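Local coordinates for dual oxidase maturation factor 1 (Mus musculus, PDB 6WXU), which may be required for the maturation of the hydrogen peroxide-producing oxidase DUOX1 and its transport from the endoplasmic reticulum to the plasma membrane, at residues V78-A83 with S96-L101. Sequence-based numbering, arbitrary orientation.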
loop_
_atom_site.group_PDB
_atom_site.type_symbol
_atom_site.label_atom_id
_atom_site.label_comp_id
_atom_site.label_asym_id
_atom_site.label_seq_id
_atom_site.Cartn_x
_atom_site.Cartn_y
_atom_site.Cartn_z
ATOM N N VAL B 78 -28.901 8.253 -12.237
ATOM C CA VAL B 78 -28.476 9.404 -11.454
ATOM C C VAL B 78 -29.504 9.701 -10.375
ATOM O O VAL B 78 -30.700 9.450 -10.541
ATOM C CB VAL B 78 -28.259 10.649 -12.341
ATOM C CG1 VAL B 78 -27.164 10.400 -13.349
ATOM C CG2 VAL B 78 -29.539 11.026 -13.041
ATOM N N GLY B 79 -29.025 10.245 -9.259
ATOM C CA GLY B 79 -29.897 10.672 -8.187
ATOM C C GLY B 79 -29.335 11.912 -7.524
ATOM O O GLY B 79 -28.154 12.234 -7.664
ATOM N N HIS B 80 -30.201 12.605 -6.791
ATOM C CA HIS B 80 -29.847 13.907 -6.246
ATOM C C HIS B 80 -30.813 14.265 -5.129
ATOM O O HIS B 80 -32.010 13.995 -5.233
ATOM C CB HIS B 80 -29.882 14.979 -7.338
ATOM C CG HIS B 80 -29.484 16.339 -6.864
ATOM N ND1 HIS B 80 -28.168 16.730 -6.753
ATOM C CD2 HIS B 80 -30.227 17.401 -6.473
ATOM C CE1 HIS B 80 -28.117 17.974 -6.314
ATOM N NE2 HIS B 80 -29.353 18.404 -6.133
ATOM N N VAL B 81 -30.289 14.880 -4.070
ATOM C CA VAL B 81 -31.106 15.305 -2.940
ATOM C C VAL B 81 -30.335 16.364 -2.169
ATOM O O VAL B 81 -29.109 16.431 -2.234
ATOM C CB VAL B 81 -31.484 14.104 -2.035
ATOM C CG1 VAL B 81 -30.324 13.711 -1.149
ATOM C CG2 VAL B 81 -32.704 14.428 -1.205
ATOM N N ASN B 82 -31.063 17.209 -1.445
ATOM C CA ASN B 82 -30.493 18.246 -0.597
ATOM C C ASN B 82 -30.795 17.897 0.853
ATOM O O ASN B 82 -31.965 17.798 1.235
ATOM C CB ASN B 82 -31.067 19.615 -0.961
ATOM C CG ASN B 82 -30.706 20.688 0.042
ATOM O OD1 ASN B 82 -29.624 21.264 -0.012
ATOM N ND2 ASN B 82 -31.621 20.974 0.954
ATOM N N ALA B 83 -29.749 17.715 1.656
ATOM C CA ALA B 83 -29.912 17.229 3.017
ATOM C C ALA B 83 -28.933 17.924 3.948
ATOM O O ALA B 83 -27.960 18.541 3.512
ATOM C CB ALA B 83 -29.705 15.714 3.092
ATOM N N SER B 96 -24.978 21.662 5.354
ATOM C CA SER B 96 -26.103 21.607 4.426
ATOM C C SER B 96 -25.540 21.439 3.023
ATOM O O SER B 96 -24.919 22.360 2.487
ATOM C CB SER B 96 -26.954 22.867 4.532
ATOM O OG SER B 96 -28.032 22.820 3.621
ATOM N N VAL B 97 -25.761 20.271 2.423
ATOM C CA VAL B 97 -25.079 19.871 1.206
ATOM C C VAL B 97 -26.102 19.463 0.151
ATOM O O VAL B 97 -27.304 19.436 0.394
ATOM C CB VAL B 97 -24.077 18.729 1.456
ATOM C CG1 VAL B 97 -22.878 19.245 2.195
ATOM C CG2 VAL B 97 -24.740 17.628 2.241
ATOM N N ASP B 98 -25.589 19.152 -1.038
ATOM C CA ASP B 98 -26.343 18.608 -2.164
ATOM C C ASP B 98 -25.678 17.294 -2.552
ATOM O O ASP B 98 -24.735 17.283 -3.345
ATOM C CB ASP B 98 -26.364 19.565 -3.346
ATOM C CG ASP B 98 -27.172 20.806 -3.078
ATOM O OD1 ASP B 98 -27.635 20.978 -1.938
ATOM O OD2 ASP B 98 -27.349 21.614 -4.013
ATOM N N VAL B 99 -26.168 16.193 -2.004
ATOM C CA VAL B 99 -25.589 14.884 -2.279
ATOM C C VAL B 99 -26.140 14.351 -3.594
ATOM O O VAL B 99 -27.299 14.586 -3.945
ATOM C CB VAL B 99 -25.876 13.916 -1.116
ATOM C CG1 VAL B 99 -24.870 12.792 -1.106
ATOM C CG2 VAL B 99 -25.854 14.654 0.199
ATOM N N GLY B 100 -25.310 13.626 -4.327
ATOM C CA GLY B 100 -25.724 13.083 -5.609
ATOM C C GLY B 100 -25.010 11.791 -5.922
ATOM O O GLY B 100 -23.910 11.533 -5.432
ATOM N N LEU B 101 -25.649 10.972 -6.750
ATOM C CA LEU B 101 -25.091 9.718 -7.232
ATOM C C LEU B 101 -25.057 9.732 -8.750
ATOM O O LEU B 101 -25.931 10.309 -9.397
ATOM C CB LEU B 101 -25.911 8.518 -6.767
ATOM C CG LEU B 101 -25.483 7.773 -5.512
ATOM C CD1 LEU B 101 -26.439 6.637 -5.264
ATOM C CD2 LEU B 101 -24.080 7.253 -5.673
#
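V81 and V99 face each other at the middle of an antiparallel hairpin ladder, flanked by the pairs G79–L101 and A83–V97, all three of the hydrogen-bonded kind. At the two ends, G79 N reaches L101 O at 3.1 Å, and V97 N gives A83 O a nearly straight bond of 172°. The central rung is uneven, since V81 N points well at V99 O but the return bond from V99 N to V81 O is weak, bent to 120°. Between the rungs, CA-H groups fill in, with H80 CA 3.5 Å from V99 O.

This backbone ladder is the dense part of the contact. The more buried face carries V81, A83, V97, V99 and L101, the last four buried; V97 CG2 comes 3.6 Å from A83 O, and V81 CG1 stands 4.5 Å from V99 CB. The other face, with H80, N82 and D98, is looser and more open to solvent. H80 has CG anti to its backbone N (chi1 -178°). The ring lies obliquely beside V99 O, ND1 3.6 Å from it, and CE1 stands 3.8 Å from D98 CB. The imidazole and the D98 carboxylate stand almost perpendicular, and H80 NE2 remains 4.3 Å from D98 OD2. N82, the direct non-hydrogen-bonded partner of D98, crosses it with amide and carboxylate planes also nearly perpendicular. N82 CG lies 3.6 Å from V97 O. An alanine at N82 would probably open a gap beside V97 O and let the D98 carboxylate turn more freely.

This hairpin, predicted to lie on the extracellular side, forms the middle of an antiparallel sheet: V78 pairs through its backbone with H246 of strand 245-247, V81 and A83 rest on A241, D98 bonds through its backbone to T113, and L101 packs on V108 and I110 of strand 108-111.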